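Local atomic coordinates of pyridoxamine 5-phosphate-dependent dehydrase (Escherichia coli, PDB entry 3B8X), a protein that carries out the PLP-dependent transamination and deoxygenation that removes the C3'-hydroxyl of GDP-4-keto-6-deoxy-D-mannose on the way to L-colitose. Residues N140-F144 and D145-K149; K266-P269 and R270-V274; Y352-H355 and N356-N360. The protein carries 1 engineered substitution. One frame throughout, in Å; residues are numbered along the deposited sequence.

Overall arrangement
All three contacts are local, each within one continuous run of chain. Contacts 1 and 2 are partly buried. Contact 3 lies on the surface. Contact 1 starts helix 144-151 and contact 3 leads into helix 359-367, while contact 2 sits inside the long helix 255-286. Contacts 1 and 3 both lie on the way from a strand of the large mixed sheet into a helix, with centres about 20 Å apart. Contacts 2 and 3 lie on opposite sides of the chain's centre, about 37 Å between centres. Asparagine side chains take backbone N-H groups in contacts 1 and 3. In contact 2 a proline opens the backbone bonding, and a water and a CH-pi contact accompany the remaining bonds.

Contact 1: N140-F144 and D145-K149; sequences NPNNF and DEINK
Asn143 and Phe144 lead from an extended loop into the first turn of helix 144-151, where Ile147 N donates to Asn143 O at 3.1 Å and Asn148 N to Phe144 O at 2.7 Å. Asn143 is the N-cap. Its OD1 takes the hydrogen of Glu146 N at 2.9 Å, in a nearly straight bond (168°). The donor sits well above the amide plane, 56° out of it. A second, weak bond reaches OD1 from Asp145 N, so two N-H groups of the first turn share one side-chain oxygen. With CG anti to the backbone N (chi1 173°), the amide folds over the helix start. ND2 then lies 3.4 Å from Glu146 CG. The acidic Asp145 and Glu146 lie in this first turn, where the helix dipole would probably favour negative charge.

Elsewhere in the turn the contacts are carbon to carbon. Ile147 CD1 reaches back to Asn142 CB at 3.7 Å. It also approaches Phe144 CD2 at 4.2 Å, the two side chains running alongside in the same direction. Asn142 CB lies over one face of the Phe144 ring, toward its rim. The amide of Asn142 is held elsewhere, with ND2 bonded to Asn136 OD1 and Val135 O. The Phe144 ring stacks with Phe178. Phe144 and Ile147 both pack on Thr134 and Leu158, from strands 129-135 and 157-161. These strands are parallel neighbours in the large mixed sheet. The arrangement is an asparagine N-cap opening the helix of a beta-alpha-beta crossover, part of the aspartate aminotransferase-like fold of this PLP-dependent family.

Contact 2: K266-P269 and R270-V274; sequences KKLP and RFISV
Ile272 N donates to Leu268 O at 2.7 Å, the shortest of three backbone bonds that carry helix 255-286 past a proline kink. The others run from Phe271 N to Lys267 O and from Ser273 N to Pro269 O. Pro269 N has no hydrogen to give to the turn before. The next bond is opened as well: Lys266 O and Arg270 N stand 5.4 Å apart. A water lies between them; it donates to Lys266 O in a short bond (2.5 Å) and takes a long, weak one from Arg270 N.

Lys267 CB lies over one face of the Phe271 ring, a CH-pi contact 3.9 Å from the centroid and 20° off the normal. Lys267 CD follows toward CZ of the same ring. The ammonium group is bound elsewhere, in salt bridges to Glu17 and Asp14. These acids probably ease the nearness of Arg270, which runs alongside in the same direction and brings NH2 to 3.5 Å from Lys267 CG.

Leu268 and Ile272 lie side by side on another side of the helix, and Ile272 CD1 is nearly eclipsed with CA about the CB-CG1 bond (chi2 0°), meeting Leu268 CD1 at 3.6 Å.

Contact 3: Y352-H355 and N356-N360; sequences YTVH and NNVDN
An Asx turn at Asn357 ends the link from strand 351-354 to helix 359-367, a connection across which Val354 meets Val358 and His355 meets Asn356. Asn357 OD1 accepts from Asp359 N at 3.0 Å. The bond is almost straight (172°), with the donor tilted from the amide plane. It closes the turn just before the helix, whose N-cap is Val358.

Asn356 turns the chain with a positive phi of 59°. Its CB lies over the centre of the His355 ring, 3.8 Å from the centroid, in a CH-pi contact. Asn356 N is also above a ring face, 3.3 Å from His355 CG. CG of His355 is anti to the backbone N (chi1 173°), which swings the imidazole under the next residue. A weak bond from NE2 to Glu123 OE1 probably helps to hold the ring.

Val354 CG1 touches Val358 CG1 at 4.1 Å, the two side chains crossing at about a right angle. Both also pack on Leu341. Beyond the turn, Asn360 N is bonded to Asp108 OD2. The contact is thus a strand-to-helix connection, leaving an edge strand of the mixed sheet, as counted within this chain, beside its parallel neighbour 103-107 and entering the helix through an Asx turn.

Contact 1: N140-F144 and D145-K149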
ATOM      1  N   ASN B 140     -11.684  19.317  12.488  1.00  8.51           N
ATOM      2  CA  ASN B 140     -12.516  20.422  12.053  1.00 17.02           C
ATOM      3  C   ASN B 140     -12.941  20.310  10.602  1.00 14.14           C
ATOM      4  O   ASN B 140     -12.090  20.445   9.705  1.00 12.55           O
ATOM      5  CB  ASN B 140     -11.716  21.711  12.225  1.00 15.34           C
ATOM      6  CG  ASN B 140     -12.576  22.904  12.624  1.00 11.06           C
ATOM      7  OD1 ASN B 140     -13.679  22.745  13.178  1.00 10.06           O
ATOM      8  ND2 ASN B 140     -12.046  24.119  12.379  1.00  6.85           N
ATOM      9  N   PRO B 141     -14.249  20.177  10.350  1.00  7.06           N
ATOM     10  CA  PRO B 141     -14.713  20.127   8.955  1.00  6.80           C
ATOM     11  C   PRO B 141     -14.598  21.500   8.289  1.00 31.89           C
ATOM     12  O   PRO B 141     -14.669  22.562   8.940  1.00 18.33           O
ATOM     13  CB  PRO B 141     -16.211  19.799   9.082  1.00  7.19           C
ATOM     14  CG  PRO B 141     -16.635  20.329  10.432  1.00  9.14           C
ATOM     15  CD  PRO B 141     -15.363  20.373  11.305  1.00  7.28           C
ATOM     16  N   ASN B 142     -14.480  21.468   6.970  1.00  8.36           N
ATOM     17  CA  ASN B 142     -14.466  22.709   6.198  1.00 12.74           C
ATOM     18  C   ASN B 142     -15.877  23.257   6.178  1.00 28.84           C
ATOM     19  O   ASN B 142     -16.826  22.526   6.461  1.00 10.24           O
ATOM     20  CB  ASN B 142     -14.075  22.394   4.758  1.00 13.28           C
ATOM     21  CG  ASN B 142     -12.616  22.227   4.612  1.00 15.83           C
ATOM     22  OD1 ASN B 142     -11.940  23.215   4.319  1.00  9.19           O
ATOM     23  ND2 ASN B 142     -12.078  21.038   5.011  1.00 13.61           N
ATOM     24  N   ASN B 143     -16.043  24.519   5.794  1.00 11.42           N
ATOM     25  CA  ASN B 143     -17.398  24.995   5.674  1.00 10.56           C
ATOM     26  C   ASN B 143     -17.817  24.692   4.265  1.00  7.89           C
ATOM     27  O   ASN B 143     -17.491  25.427   3.338  1.00  9.66           O
ATOM     28  CB  ASN B 143     -17.554  26.481   6.015  1.00 18.40           C
ATOM     29  CG  ASN B 143     -18.947  26.973   5.716  1.00 53.75           C
ATOM     30  OD1 ASN B 143     -19.617  26.410   4.860  1.00 28.90           O
ATOM     31  ND2 ASN B 143     -19.406  27.996   6.427  1.00 22.77           N
ATOM     32  N   PHE B 144     -18.480  23.561   4.102  1.00 15.18           N
ATOM     33  CA  PHE B 144     -18.869  23.071   2.788  1.00 26.11           C
ATOM     34  C   PHE B 144     -19.868  23.932   2.029  1.00 14.97           C
ATOM     35  O   PHE B 144     -19.871  23.943   0.810  1.00 22.12           O
ATOM     36  CB  PHE B 144     -19.195  21.576   2.818  1.00 13.26           C
ATOM     37  CG  PHE B 144     -17.977  20.728   3.056  1.00 14.69           C
ATOM     38  CD1 PHE B 144     -17.726  20.158   4.297  1.00 21.34           C
ATOM     39  CD2 PHE B 144     -17.031  20.587   2.044  1.00 13.29           C
ATOM     40  CE1 PHE B 144     -16.539  19.419   4.522  1.00  1.00           C
ATOM     41  CE2 PHE B 144     -15.879  19.824   2.240  1.00 15.22           C
ATOM     42  CZ  PHE B 144     -15.623  19.273   3.473  1.00 18.22           C
ATOM     43  N   ASP B 145     -20.639  24.725   2.765  1.00 15.28           N
ATOM     44  CA  ASP B 145     -21.567  25.664   2.130  1.00 16.45           C
ATOM     45  C   ASP B 145     -20.731  26.689   1.379  1.00 24.83           C
ATOM     46  O   ASP B 145     -20.909  26.917   0.175  1.00 27.86           O
ATOM     47  CB  ASP B 145     -22.353  26.413   3.208  1.00 47.66           C
ATOM     48  CG  ASP B 145     -23.488  25.585   3.786  1.00 99.89           C
ATOM     49  OD1 ASP B 145     -23.851  24.559   3.175  1.00 40.80           O
ATOM     50  OD2 ASP B 145     -24.011  25.954   4.861  1.00 37.46           O
ATOM     51  N   GLU B 146     -19.819  27.332   2.095  1.00 15.71           N
ATOM     52  CA  GLU B 146     -18.999  28.326   1.426  1.00  8.81           C
ATOM     53  C   GLU B 146     -18.276  27.702   0.253  1.00 37.96           C
ATOM     54  O   GLU B 146     -18.099  28.339  -0.796  1.00 23.09           O
ATOM     55  CB  GLU B 146     -17.937  28.896   2.400  1.00 18.68           C
ATOM     56  CG  GLU B 146     -18.509  29.614   3.612  1.00 99.89           C
ATOM     57  CD  GLU B 146     -19.520  30.683   3.245  1.00 39.49           C
ATOM     58  OE1 GLU B 146     -19.271  31.863   3.577  1.00 99.89           O
ATOM     59  OE2 GLU B 146     -20.565  30.337   2.646  1.00 99.89           O
ATOM     60  N   ILE B 147     -17.776  26.488   0.477  1.00 22.29           N
ATOM     61  CA  ILE B 147     -17.002  25.812  -0.554  1.00 41.91           C
ATOM     62  C   ILE B 147     -17.846  25.493  -1.772  1.00 30.17           C
ATOM     63  O   ILE B 147     -17.443  25.722  -2.914  1.00 16.36           O
ATOM     64  CB  ILE B 147     -16.360  24.538  -0.024  1.00 43.43           C
ATOM     65  CG1 ILE B 147     -15.185  24.934   0.859  1.00 15.57           C
ATOM     66  CG2 ILE B 147     -15.905  23.657  -1.174  1.00 14.49           C
ATOM     67  CD1 ILE B 147     -14.482  23.814   1.417  1.00 15.79           C
ATOM     68  N   ASN B 148     -19.034  24.961  -1.519  1.00 11.68           N
ATOM     69  CA  ASN B 148     -19.922  24.643  -2.622  1.00 11.57           C
ATOM     70  C   ASN B 148     -20.389  25.887  -3.385  1.00 25.92           C
ATOM     71  O   ASN B 148     -20.564  25.842  -4.607  1.00 64.22           O
ATOM     72  CB  ASN B 148     -21.090  23.811  -2.112  1.00 18.59           C
ATOM     73  CG  ASN B 148     -20.742  22.337  -2.056  1.00 99.89           C
ATOM     74  OD1 ASN B 148     -20.035  21.838  -2.937  1.00 23.28           O
ATOM     75  ND2 ASN B 148     -21.183  21.645  -1.006  1.00 36.12           N
ATOM     76  N   LYS B 149     -20.519  27.010  -2.682  1.00 31.59           N
ATOM     77  CA  LYS B 149     -20.900  28.275  -3.318  1.00 36.97           C
ATOM     78  C   LYS B 149     -19.821  28.653  -4.320  1.00 42.16           C
ATOM     79  O   LYS B 149     -20.102  29.004  -5.470  1.00 34.46           O
ATOM     80  CB  LYS B 149     -20.986  29.389  -2.281  1.00 23.60           C
ATOM     81  CG  LYS B 149     -22.193  29.293  -1.384  1.00 27.13           C
ATOM     82  CD  LYS B 149     -22.412  30.600  -0.632  1.00 99.89           C
ATOM     83  CE  LYS B 149     -23.888  30.998  -0.627  1.00 99.89           C
ATOM     84  NZ  LYS B 149     -24.755  30.040   0.134  1.00 99.89           N
TER

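Contact 2: K266-P269 and R270-V274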
ATOM      1  N   LYS B 266     -18.957   0.621  16.782  1.00 16.62           N
ATOM      2  CA  LYS B 266     -19.994   0.716  17.781  1.00 13.77           C
ATOM      3  C   LYS B 266     -19.636   1.691  18.878  1.00 29.82           C
ATOM      4  O   LYS B 266     -20.518   2.327  19.466  1.00 13.41           O
ATOM      5  CB  LYS B 266     -20.297  -0.637  18.370  1.00  9.66           C
ATOM      6  CG  LYS B 266     -20.487  -1.683  17.309  1.00  9.62           C
ATOM      7  CD  LYS B 266     -20.515  -3.036  17.958  1.00 13.28           C
ATOM      8  CE  LYS B 266     -21.337  -4.009  17.161  1.00 19.23           C
ATOM      9  NZ  LYS B 266     -21.310  -5.368  17.741  1.00 16.18           N
ATOM     10  N   LYS B 267     -18.346   1.835  19.157  1.00  9.21           N
ATOM     11  CA  LYS B 267     -17.957   2.718  20.248  1.00  8.81           C
ATOM     12  C   LYS B 267     -17.819   4.171  19.807  1.00 12.71           C
ATOM     13  O   LYS B 267     -17.811   5.084  20.633  1.00 16.63           O
ATOM     14  CB  LYS B 267     -16.613   2.261  20.829  1.00 17.92           C
ATOM     15  CG  LYS B 267     -16.695   1.056  21.800  1.00 23.56           C
ATOM     16  CD  LYS B 267     -15.365   0.326  21.879  1.00 13.36           C
ATOM     17  CE  LYS B 267     -15.362  -0.878  22.829  1.00 13.05           C
ATOM     18  NZ  LYS B 267     -14.849  -1.993  22.091  1.00 14.56           N
ATOM     19  N   LEU B 268     -17.655   4.374  18.505  1.00 10.75           N
ATOM     20  CA  LEU B 268     -17.413   5.721  17.984  1.00 17.22           C
ATOM     21  C   LEU B 268     -18.218   6.892  18.565  1.00 11.97           C
ATOM     22  O   LEU B 268     -17.682   7.960  18.883  1.00 10.72           O
ATOM     23  CB  LEU B 268     -17.462   5.706  16.458  1.00 11.06           C
ATOM     24  CG  LEU B 268     -17.211   7.037  15.776  1.00 22.81           C
ATOM     25  CD1 LEU B 268     -15.755   7.349  15.899  1.00 14.48           C
ATOM     26  CD2 LEU B 268     -17.625   6.879  14.334  1.00 15.74           C
ATOM     27  N   PRO B 269     -19.532   6.709  18.648  1.00 17.68           N
ATOM     28  CA  PRO B 269     -20.390   7.798  19.108  1.00 23.91           C
ATOM     29  C   PRO B 269     -19.959   8.253  20.498  1.00 28.57           C
ATOM     30  O   PRO B 269     -19.892   9.444  20.810  1.00 18.79           O
ATOM     31  CB  PRO B 269     -21.802   7.165  19.116  1.00 15.37           C
ATOM     32  CG  PRO B 269     -21.714   6.048  18.049  1.00 16.86           C
ATOM     33  CD  PRO B 269     -20.303   5.490  18.315  1.00  9.75           C
ATOM     34  N   ARG B 270     -19.674   7.287  21.347  1.00  9.96           N
ATOM     35  CA  ARG B 270     -19.232   7.601  22.685  1.00 12.52           C
ATOM     36  C   ARG B 270     -17.837   8.214  22.609  1.00 17.86           C
ATOM     37  O   ARG B 270     -17.475   9.137  23.330  1.00  8.43           O
ATOM     38  CB  ARG B 270     -19.200   6.315  23.490  1.00 10.10           C
ATOM     39  CG  ARG B 270     -19.229   6.569  24.985  1.00 21.09           C
ATOM     40  CD  ARG B 270     -19.197   5.295  25.824  1.00 50.66           C
ATOM     41  NE  ARG B 270     -18.500   4.152  25.220  1.00 35.48           N
ATOM     42  CZ  ARG B 270     -17.223   3.852  25.448  1.00 55.62           C
ATOM     43  NH1 ARG B 270     -16.499   4.655  26.232  1.00 28.69           N
ATOM     44  NH2 ARG B 270     -16.666   2.770  24.888  1.00 25.56           N
ATOM     45  N   PHE B 271     -17.006   7.691  21.734  1.00  7.89           N
ATOM     46  CA  PHE B 271     -15.687   8.254  21.655  1.00  3.53           C
ATOM     47  C   PHE B 271     -15.871   9.724  21.255  1.00  9.41           C
ATOM     48  O   PHE B 271     -15.185  10.598  21.783  1.00 13.98           O
ATOM     49  CB  PHE B 271     -14.890   7.560  20.531  1.00  7.00           C
ATOM     50  CG  PHE B 271     -14.373   6.176  20.887  1.00 10.71           C
ATOM     51  CD1 PHE B 271     -14.480   5.676  22.165  1.00 15.67           C
ATOM     52  CD2 PHE B 271     -13.730   5.405  19.924  1.00 18.60           C
ATOM     53  CE1 PHE B 271     -13.972   4.403  22.469  1.00 17.33           C
ATOM     54  CE2 PHE B 271     -13.191   4.164  20.233  1.00 12.80           C
ATOM     55  CZ  PHE B 271     -13.317   3.653  21.513  1.00 21.57           C
ATOM     56  N   ILE B 272     -16.772  10.017  20.316  1.00 13.81           N
ATOM     57  CA  ILE B 272     -16.876  11.407  19.872  1.00 11.15           C
ATOM     58  C   ILE B 272     -17.404  12.297  21.018  1.00 21.68           C
ATOM     59  O   ILE B 272     -16.990  13.467  21.249  1.00  9.83           O
ATOM     60  CB  ILE B 272     -17.734  11.591  18.571  1.00 10.65           C
ATOM     61  CG1 ILE B 272     -17.027  11.124  17.305  1.00 15.27           C
ATOM     62  CG2 ILE B 272     -18.111  13.048  18.395  1.00 17.11           C
ATOM     63  CD1 ILE B 272     -15.651  10.574  17.467  1.00 17.69           C
ATOM     64  N   SER B 273     -18.358  11.754  21.751  1.00 17.25           N
ATOM     65  CA  SER B 273     -18.927  12.468  22.888  0.50 99.89           C
ATOM     66  C   SER B 273     -17.854  12.896  23.900  1.00 18.28           C
ATOM     67  O   SER B 273     -17.807  14.084  24.346  1.00 15.16           O
ATOM     68  CB  SER B 273     -19.951  11.569  23.577  0.50 13.24           C
ATOM     69  OG  SER B 273     -20.712  12.295  24.515  0.50 25.11           O
ATOM     70  N   VAL B 274     -17.018  11.917  24.296  1.00 13.78           N
ATOM     71  CA  VAL B 274     -15.964  12.161  25.291  1.00  8.98           C
ATOM     72  C   VAL B 274     -14.990  13.207  24.783  1.00  9.75           C
ATOM     73  O   VAL B 274     -14.599  14.139  25.501  1.00 11.42           O
ATOM     74  CB  VAL B 274     -15.218  10.892  25.674  1.00 29.67           C
ATOM     75  CG1 VAL B 274     -14.146  11.213  26.699  1.00 14.27           C
ATOM     76  CG2 VAL B 274     -16.180   9.890  26.272  1.00 12.26           C
TER
HETATM   77  O   HOH W   1     -20.846   3.999  21.308  1.00 13.93           O

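Contact 3: Y352-H355 and N356-N360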
ATOM      1  N   TYR B 352       3.698  22.293  -9.528  1.00 14.03           N
ATOM      2  CA  TYR B 352       2.746  23.006  -8.692  1.00 33.43           C
ATOM      3  C   TYR B 352       2.951  24.493  -8.750  1.00 33.11           C
ATOM      4  O   TYR B 352       3.978  24.982  -9.211  1.00 31.84           O
ATOM      5  CB  TYR B 352       2.960  22.631  -7.229  1.00 21.84           C
ATOM      6  CG  TYR B 352       4.242  23.204  -6.647  1.00 17.19           C
ATOM      7  CD1 TYR B 352       4.222  24.245  -5.722  1.00 28.59           C
ATOM      8  CD2 TYR B 352       5.472  22.659  -6.989  1.00 12.30           C
ATOM      9  CE1 TYR B 352       5.407  24.741  -5.167  1.00 19.38           C
ATOM     10  CE2 TYR B 352       6.674  23.143  -6.456  1.00 13.81           C
ATOM     11  CZ  TYR B 352       6.629  24.191  -5.553  1.00 21.12           C
ATOM     12  OH  TYR B 352       7.827  24.664  -5.065  1.00 26.56           O
ATOM     13  N   THR B 353       1.998  25.196  -8.161  1.00 25.59           N
ATOM     14  CA  THR B 353       2.064  26.643  -8.064  1.00 12.88           C
ATOM     15  C   THR B 353       1.499  27.022  -6.702  1.00 32.79           C
ATOM     16  O   THR B 353       0.841  26.228  -6.039  1.00 17.15           O
ATOM     17  CB  THR B 353       1.157  27.316  -9.143  1.00  8.87           C
ATOM     18  OG1 THR B 353       1.367  28.732  -9.148  1.00 99.89           O
ATOM     19  CG2 THR B 353      -0.294  27.055  -8.844  1.00 21.12           C
ATOM     20  N   VAL B 354       1.746  28.257  -6.298  1.00 34.57           N
ATOM     21  CA  VAL B 354       1.159  28.755  -5.078  1.00 15.12           C
ATOM     22  C   VAL B 354       0.232  29.915  -5.352  1.00 23.79           C
ATOM     23  O   VAL B 354       0.620  30.904  -5.967  1.00 36.19           O
ATOM     24  CB  VAL B 354       2.178  29.269  -4.105  1.00 21.60           C
ATOM     25  CG1 VAL B 354       1.422  29.921  -2.982  1.00 23.23           C
ATOM     26  CG2 VAL B 354       3.003  28.144  -3.569  1.00 24.97           C
ATOM     27  N   HIS B 355      -0.982  29.834  -4.838  1.00 24.60           N
ATOM     28  CA  HIS B 355      -1.886  30.949  -4.990  1.00 20.24           C
ATOM     29  C   HIS B 355      -1.540  32.038  -3.996  1.00 19.05           C
ATOM     30  O   HIS B 355      -1.571  31.810  -2.792  1.00 18.96           O
ATOM     31  CB  HIS B 355      -3.308  30.564  -4.665  1.00 15.64           C
ATOM     32  CG  HIS B 355      -4.240  31.735  -4.643  1.00 40.98           C
ATOM     33  ND1 HIS B 355      -4.432  32.537  -5.746  1.00 22.76           N
ATOM     34  CD2 HIS B 355      -5.026  32.243  -3.663  1.00 27.59           C
ATOM     35  CE1 HIS B 355      -5.310  33.478  -5.455  1.00 18.43           C
ATOM     36  NE2 HIS B 355      -5.686  33.322  -4.198  1.00 31.07           N
ATOM     37  N   ASN B 356      -1.279  33.230  -4.517  1.00 23.44           N
ATOM     38  CA  ASN B 356      -1.055  34.410  -3.710  1.00 26.16           C
ATOM     39  C   ASN B 356       0.118  34.165  -2.813  1.00 20.86           C
ATOM     40  O   ASN B 356       1.269  34.239  -3.234  1.00 21.33           O
ATOM     41  CB  ASN B 356      -2.322  34.660  -2.889  1.00 41.83           C
ATOM     42  CG  ASN B 356      -2.221  35.881  -2.031  1.00 63.51           C
ATOM     43  OD1 ASN B 356      -1.447  36.794  -2.305  1.00 26.93           O
ATOM     44  ND2 ASN B 356      -3.025  35.913  -0.985  1.00 35.28           N
ATOM     45  N   ASN B 357      -0.174  33.840  -1.569  1.00 27.60           N
ATOM     46  CA  ASN B 357       0.901  33.501  -0.669  1.00 17.21           C
ATOM     47  C   ASN B 357       0.357  32.530   0.399  1.00 18.06           C
ATOM     48  O   ASN B 357      -0.843  32.349   0.534  1.00 17.80           O
ATOM     49  CB  ASN B 357       1.438  34.773  -0.005  1.00 22.03           C
ATOM     50  CG  ASN B 357       0.413  35.420   0.908  1.00 25.18           C
ATOM     51  OD1 ASN B 357      -0.019  34.819   1.888  1.00 17.98           O
ATOM     52  ND2 ASN B 357      -0.020  36.625   0.559  1.00 28.33           N
ATOM     53  N   VAL B 358       1.249  31.981   1.203  1.00 20.26           N
ATOM     54  CA  VAL B 358       0.809  31.135   2.289  1.00  8.70           C
ATOM     55  C   VAL B 358       1.425  31.669   3.565  1.00 19.27           C
ATOM     56  O   VAL B 358       2.083  30.957   4.315  1.00 17.08           O
ATOM     57  CB  VAL B 358       1.223  29.680   2.038  1.00 12.73           C
ATOM     58  CG1 VAL B 358       0.367  29.129   0.880  1.00  8.64           C
ATOM     59  CG2 VAL B 358       2.738  29.621   1.727  1.00 20.70           C
ATOM     60  N   ASP B 359       1.251  32.959   3.799  1.00 14.72           N
ATOM     61  CA  ASP B 359       1.802  33.552   5.026  1.00 24.62           C
ATOM     62  C   ASP B 359       1.255  32.921   6.309  1.00 10.55           C
ATOM     63  O   ASP B 359       1.958  32.762   7.299  1.00 22.40           O
ATOM     64  CB  ASP B 359       1.462  35.039   5.053  1.00 18.35           C
ATOM     65  CG  ASP B 359       2.223  35.848   3.998  1.00 63.65           C
ATOM     66  OD1 ASP B 359       3.065  35.309   3.242  1.00 22.86           O
ATOM     67  OD2 ASP B 359       1.978  37.065   3.932  1.00 31.99           O
ATOM     68  N   ASN B 360      -0.028  32.608   6.305  1.00 18.22           N
ATOM     69  CA  ASN B 360      -0.625  32.024   7.485  1.00 13.98           C
ATOM     70  C   ASN B 360      -0.018  30.671   7.746  1.00 34.57           C
ATOM     71  O   ASN B 360       0.252  30.343   8.884  1.00 12.91           O
ATOM     72  CB  ASN B 360      -2.107  31.816   7.282  1.00 16.60           C
ATOM     73  CG  ASN B 360      -2.885  33.082   7.389  1.00 21.15           C
ATOM     74  OD1 ASN B 360      -2.411  34.075   7.918  1.00 21.15           O
ATOM     75  ND2 ASN B 360      -4.099  33.058   6.904  1.00 11.88           N
TER